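Local coordinates for probable disease resistance protein At5g66900 (Arabidopsis thaliana, PDB 7L7W) that probably acts in plant disease resistance as a helper immune receptor forming calcium-permeable cation channels, represented here by its N-terminal RPW8-like four-helix-bundle domain, at residues M48-P53 and D110-C115; G16-S21 and K57-Q62. The protein carries 2 engineered substitutions. All coordinates share one frame; numbering follows the deposited sequence.

In the fold
Both contacts use helix 38-60 of the RPW8-like four-helix bundle, at successive places along it, and their centres lie about 15 Å apart. Interaction 1 joins the middle of that helix to the C-terminal end of helix 97-114, about 6 Å from the centre of the chain; interaction 2 joins its C-terminal end to the segment leading into helix 20-32, about 13 Å from that centre. In sequence the four segments alternate (16-21, 48-53, 57-62, 110-115), so the two connections cross along the chain. They also touch: F52 CE1 lies 3.2 Å from S21 O, and F114 CE2 lies 4.2 Å from I58 CD1. Helix 38-60 thus links the first helix of the bundle to its last.

Interaction 1 of 2, residues M48-P53 and D110-C115; sequences MEILFP and DMLKFC
Two helices of the RPW8-like four-helix bundle meet here, and with no hydrogen bond between the segments the contact is made by apolar and sulfur-containing side chains. The short axes approach to 9.5 Å and run in broadly the same direction, 33° apart.

Aliphatic packing centres on L51, whose 82 Å² of buried surface is the largest share. With CG anti to the backbone N (chi1 164°), its two methyls divide the work: CD2 rests 4.0 Å from CG of M111, the two side chains crossing at about a right angle, while CD1 meets the F114 ring obliquely, 3.9 Å from CD2 of that ring. A looser aliphatic contact brings I50 CD1 to 4.3 Å from L112 CD2.

Thioether contacts form a second group. M111 is extended beyond CG and reaches across to M48, where its SD comes 3.5 Å from M48 CG. M48 leaves its own helix facing away from the other segment and bends at chi3 (-64°), and the two chains cross obliquely. M48 and L51 both also pack on L24 of helix 20-32, whereas M111 and F114 touch helix 70-88, so all four bundle helices converge on this buried layer.

The CA atoms come nearest at L51 and C115, 6.1 Å apart, with C115 just past the end of its helix. The thiol SG of C115, anti to the carbonyl carbon, lies against both CA and CB of L51, 3.6 Å from each, and I50 CG2 touches the same sulfur at 4.0 Å.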
loop_
_atom_site.group_PDB
_atom_site.type_symbol
_atom_site.label_atom_id
_atom_site.label_comp_id
_atom_site.label_asym_id
_atom_site.label_seq_id
_atom_site.Cartn_x
_atom_site.Cartn_y
_atom_site.Cartn_z
ATOM N N MET A 48 -24.889 1.444 3.992
ATOM C CA MET A 48 -25.811 1.049 2.932
ATOM C C MET A 48 -26.883 0.084 3.438
ATOM O O MET A 48 -28.001 0.073 2.916
ATOM C CB MET A 48 -25.034 0.422 1.768
ATOM C CG MET A 48 -24.240 1.438 0.929
ATOM S SD MET A 48 -23.465 0.766 -0.581
ATOM C CE MET A 48 -22.274 -0.417 0.074
ATOM N N GLU A 49 -26.581 -0.716 4.455
ATOM C CA GLU A 49 -27.587 -1.614 4.995
ATOM C C GLU A 49 -28.574 -0.867 5.877
ATOM O O GLU A 49 -29.737 -1.279 5.974
ATOM C CB GLU A 49 -26.908 -2.768 5.737
ATOM C CG GLU A 49 -26.373 -3.817 4.755
ATOM C CD GLU A 49 -25.656 -4.992 5.412
ATOM O OE1 GLU A 49 -24.890 -4.784 6.392
ATOM O OE2 GLU A 49 -25.843 -6.130 4.915
ATOM N N ILE A 50 -28.133 0.229 6.507
ATOM C CA ILE A 50 -29.080 1.153 7.139
ATOM C C ILE A 50 -30.007 1.766 6.092
ATOM O O ILE A 50 -31.226 1.860 6.279
ATOM C CB ILE A 50 -28.334 2.263 7.897
ATOM C CG1 ILE A 50 -27.570 1.719 9.095
ATOM C CG2 ILE A 50 -29.301 3.383 8.296
ATOM C CD1 ILE A 50 -26.568 2.742 9.633
ATOM N N LEU A 51 -29.425 2.244 4.991
ATOM C CA LEU A 51 -30.213 2.927 3.971
ATOM C C LEU A 51 -31.130 1.978 3.197
ATOM O O LEU A 51 -32.122 2.433 2.621
ATOM C CB LEU A 51 -29.266 3.665 3.021
ATOM C CG LEU A 51 -29.780 4.165 1.669
ATOM C CD1 LEU A 51 -30.520 5.496 1.838
ATOM C CD2 LEU A 51 -28.636 4.288 0.661
ATOM N N PHE A 52 -30.831 0.677 3.190
ATOM C CA PHE A 52 -31.546 -0.265 2.329
ATOM C C PHE A 52 -33.051 -0.371 2.599
ATOM O O PHE A 52 -33.826 -0.420 1.627
ATOM C CB PHE A 52 -30.872 -1.639 2.430
ATOM C CG PHE A 52 -31.464 -2.648 1.520
ATOM C CD1 PHE A 52 -31.187 -2.614 0.167
ATOM C CD2 PHE A 52 -32.332 -3.611 2.003
ATOM C CE1 PHE A 52 -31.751 -3.540 -0.698
ATOM C CE2 PHE A 52 -32.899 -4.546 1.145
ATOM C CZ PHE A 52 -32.608 -4.509 -0.210
ATOM N N PRO A 53 -33.529 -0.454 3.843
ATOM C CA PRO A 53 -34.985 -0.521 4.031
ATOM C C PRO A 53 -35.685 0.755 3.591
ATOM O O PRO A 53 -36.830 0.714 3.114
ATOM C CB PRO A 53 -35.133 -0.754 5.542
ATOM C CG PRO A 53 -33.806 -1.203 5.991
ATOM C CD PRO A 53 -32.832 -0.487 5.132
ATOM N N ASP A 110 -22.943 11.191 2.807
ATOM C CA ASP A 110 -24.124 11.603 2.061
ATOM C C ASP A 110 -25.262 10.619 2.299
ATOM O O ASP A 110 -26.383 11.021 2.658
ATOM C CB ASP A 110 -23.775 11.728 0.577
ATOM C CG ASP A 110 -22.820 12.894 0.297
ATOM O OD1 ASP A 110 -22.463 13.615 1.257
ATOM O OD2 ASP A 110 -22.410 13.083 -0.873
ATOM N N MET A 111 -24.957 9.316 2.215
ATOM C CA MET A 111 -25.999 8.316 2.397
ATOM C C MET A 111 -26.641 8.480 3.762
ATOM O O MET A 111 -27.875 8.527 3.879
ATOM C CB MET A 111 -25.426 6.912 2.223
ATOM C CG MET A 111 -25.338 6.473 0.776
ATOM S SD MET A 111 -24.476 4.908 0.552
ATOM C CE MET A 111 -24.756 4.620 -1.198
ATOM N N LEU A 112 -25.815 8.685 4.790
ATOM C CA LEU A 112 -26.361 8.820 6.129
ATOM C C LEU A 112 -27.295 10.019 6.218
ATOM O O LEU A 112 -28.404 9.905 6.758
ATOM C CB LEU A 112 -25.235 8.924 7.154
ATOM C CG LEU A 112 -24.560 7.578 7.427
ATOM C CD1 LEU A 112 -23.595 7.687 8.586
ATOM C CD2 LEU A 112 -25.578 6.473 7.674
ATOM N N LYS A 113 -26.894 11.164 5.653
ATOM C CA LYS A 113 -27.782 12.319 5.753
ATOM C C LYS A 113 -29.091 12.054 5.025
ATOM O O LYS A 113 -30.162 12.446 5.501
ATOM C CB LYS A 113 -27.120 13.587 5.214
ATOM C CG LYS A 113 -27.959 14.836 5.516
ATOM C CD LYS A 113 -27.852 15.904 4.427
ATOM C CE LYS A 113 -28.385 15.401 3.081
ATOM N NZ LYS A 113 -29.748 15.921 2.746
ATOM N N PHE A 114 -29.028 11.324 3.914
ATOM C CA PHE A 114 -30.242 11.005 3.190
ATOM C C PHE A 114 -31.198 10.180 4.039
ATOM O O PHE A 114 -32.416 10.285 3.878
ATOM C CB PHE A 114 -29.900 10.266 1.907
ATOM C CG PHE A 114 -31.063 10.099 1.010
ATOM C CD1 PHE A 114 -31.306 11.022 0.006
ATOM C CD2 PHE A 114 -31.948 9.041 1.188
ATOM C CE1 PHE A 114 -32.412 10.887 -0.822
ATOM C CE2 PHE A 114 -33.066 8.899 0.368
ATOM C CZ PHE A 114 -33.296 9.825 -0.642
ATOM N N CYS A 115 -30.674 9.365 4.952
ATOM C CA CYS A 115 -31.536 8.555 5.804
ATOM C C CYS A 115 -32.358 9.386 6.787
ATOM O O CYS A 115 -33.118 8.798 7.562
ATOM C CB CYS A 115 -30.693 7.534 6.562
ATOM S SG CYS A 115 -29.996 6.219 5.515
#

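Interaction 2 of 2, residues G16-S21 and K57-Q62; sequences GEAVFS and KIDSMQ
D59 carries this contact, with 109 Å² of its surface buried by the facing segment. Its CG lies anti to the carbonyl carbon, which directs the carboxylate toward the backbone where helix 20-32 begins. OD2 accepts a weak, strongly bent hydrogen bond from F20 N at 2.8 Å, with 118° at the hydrogen. OD1 takes a second weak one from S21 N, longer at 3.4 Å but straighter, 142°. The position of OD2 is less certain because it is too close to V19 N in the model. V19 is the N-cap residue of helix 20-32, and an acid from a distant part of the chain thus meets the first amides of the helix; the helix end would probably help stabilise the negative charge on this buried group.

In the RPW8-like four-helix bundle this pairing ties the start of the first helix to the last turn of helix 38-60. The CA atoms come nearest at G16 and S60, 3.8 Å apart. G16 CA also makes a near-linear C-H...O contact with the carbonyl O of D59 at 3.3 Å. An ideally placed beta carbon on G16 would overlap that oxygen, so such close backbone approach depends on the absence of a side chain.

F20 comes in from the other end of the segment. Its CG is anti to the carbonyl carbon, and the ring presents its edge to D59 OD1, with ring and carboxylate planes nearly perpendicular at 86°. On the apolar side, CD2 of F20 obliquely meets CG2 of I58 at 3.9 Å. F67 packs edge-to-face with the F20 ring and also touches I58, while L75 of helix 70-88 contacts both residues.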
loop_
_atom_site.group_PDB
_atom_site.type_symbol
_atom_site.label_atom_id
_atom_site.label_comp_id
_atom_site.label_asym_id
_atom_site.label_seq_id
_atom_site.Cartn_x
_atom_site.Cartn_y
_atom_site.Cartn_z
ATOM N N GLY A 16 -44.556 -2.261 -4.524
ATOM C CA GLY A 16 -43.726 -1.654 -5.548
ATOM C C GLY A 16 -42.701 -2.608 -6.126
ATOM O O GLY A 16 -42.165 -3.484 -5.440
ATOM N N GLU A 17 -42.437 -2.418 -7.414
ATOM C CA GLU A 17 -41.355 -3.102 -8.099
ATOM C C GLU A 17 -40.040 -2.378 -7.782
ATOM O O GLU A 17 -39.949 -1.151 -7.918
ATOM C CB GLU A 17 -41.666 -3.129 -9.598
ATOM C CG GLU A 17 -40.758 -3.950 -10.474
ATOM C CD GLU A 17 -39.598 -3.143 -11.009
ATOM O OE1 GLU A 17 -39.784 -2.428 -12.021
ATOM O OE2 GLU A 17 -38.496 -3.230 -10.424
ATOM N N ALA A 18 -39.032 -3.144 -7.342
ATOM C CA ALA A 18 -37.842 -2.596 -6.689
ATOM C C ALA A 18 -36.809 -2.097 -7.695
ATOM O O ALA A 18 -36.378 -2.846 -8.575
ATOM C CB ALA A 18 -37.200 -3.656 -5.792
ATOM N N VAL A 19 -36.383 -0.844 -7.548
ATOM C CA VAL A 19 -35.380 -0.278 -8.446
ATOM C C VAL A 19 -34.272 0.444 -7.670
ATOM O O VAL A 19 -33.095 0.112 -7.834
ATOM C CB VAL A 19 -36.034 0.637 -9.500
ATOM C CG1 VAL A 19 -36.784 -0.209 -10.511
ATOM C CG2 VAL A 19 -36.979 1.633 -8.850
ATOM N N PHE A 20 -34.610 1.430 -6.824
ATOM C CA PHE A 20 -33.607 1.975 -5.901
ATOM C C PHE A 20 -32.995 0.867 -5.057
ATOM O O PHE A 20 -31.769 0.763 -4.938
ATOM C CB PHE A 20 -34.218 3.027 -4.974
ATOM C CG PHE A 20 -34.386 4.373 -5.592
ATOM C CD1 PHE A 20 -33.292 5.170 -5.843
ATOM C CD2 PHE A 20 -35.651 4.860 -5.888
ATOM C CE1 PHE A 20 -33.448 6.417 -6.398
ATOM C CE2 PHE A 20 -35.806 6.110 -6.443
ATOM C CZ PHE A 20 -34.698 6.887 -6.698
ATOM N N SER A 21 -33.844 0.030 -4.460
ATOM C CA SER A 21 -33.366 -1.018 -3.573
ATOM C C SER A 21 -32.647 -2.122 -4.340
ATOM O O SER A 21 -31.720 -2.745 -3.804
ATOM C CB SER A 21 -34.536 -1.571 -2.759
ATOM O OG SER A 21 -35.532 -2.096 -3.615
ATOM N N LYS A 57 -38.930 0.959 1.043
ATOM C CA LYS A 57 -40.230 1.596 1.192
ATOM C C LYS A 57 -40.407 2.779 0.247
ATOM O O LYS A 57 -41.550 3.124 -0.064
ATOM C CB LYS A 57 -40.493 2.001 2.650
ATOM C CG LYS A 57 -39.809 3.241 3.152
ATOM C CD LYS A 57 -40.097 3.431 4.647
ATOM C CE LYS A 57 -39.349 2.422 5.537
ATOM N NZ LYS A 57 -39.712 2.555 6.993
ATOM N N ILE A 58 -39.319 3.381 -0.250
ATOM C CA ILE A 58 -39.451 4.338 -1.350
ATOM C C ILE A 58 -39.928 3.641 -2.620
ATOM O O ILE A 58 -40.796 4.159 -3.336
ATOM C CB ILE A 58 -38.126 5.084 -1.591
ATOM C CG1 ILE A 58 -37.916 6.179 -0.543
ATOM C CG2 ILE A 58 -38.079 5.683 -3.003
ATOM C CD1 ILE A 58 -36.638 6.916 -0.736
ATOM N N ASP A 59 -39.373 2.464 -2.930
ATOM C CA ASP A 59 -39.848 1.727 -4.101
ATOM C C ASP A 59 -41.279 1.234 -3.940
ATOM O O ASP A 59 -41.990 1.080 -4.935
ATOM C CB ASP A 59 -38.935 0.542 -4.413
ATOM C CG ASP A 59 -37.546 0.965 -4.881
ATOM O OD1 ASP A 59 -36.832 1.708 -4.174
ATOM O OD2 ASP A 59 -37.144 0.528 -5.981
ATOM N N SER A 60 -41.696 0.906 -2.718
ATOM C CA SER A 60 -43.076 0.479 -2.526
ATOM C C SER A 60 -44.038 1.625 -2.781
ATOM O O SER A 60 -45.180 1.390 -3.172
ATOM C CB SER A 60 -43.270 -0.081 -1.118
ATOM O OG SER A 60 -43.177 0.948 -0.162
ATOM N N MET A 61 -43.586 2.867 -2.594
ATOM C CA MET A 61 -44.408 4.050 -2.798
ATOM C C MET A 61 -44.276 4.628 -4.192
ATOM O O MET A 61 -44.334 5.851 -4.351
ATOM C CB MET A 61 -44.051 5.119 -1.773
ATOM C CG MET A 61 -44.205 4.700 -0.338
ATOM S SD MET A 61 -43.613 6.025 0.739
ATOM C CE MET A 61 -44.459 7.446 0.047
ATOM N N GLN A 62 -44.127 3.789 -5.216
ATOM C CA GLN A 62 -43.843 4.312 -6.548
ATOM C C GLN A 62 -44.995 5.132 -7.115
ATOM O O GLN A 62 -44.770 5.970 -7.999
ATOM C CB GLN A 62 -43.494 3.162 -7.494
ATOM C CG GLN A 62 -42.603 3.560 -8.669
ATOM C CD GLN A 62 -42.046 2.351 -9.416
ATOM O OE1 GLN A 62 -41.827 1.280 -8.830
ATOM N NE2 GLN A 62 -41.811 2.520 -10.717
#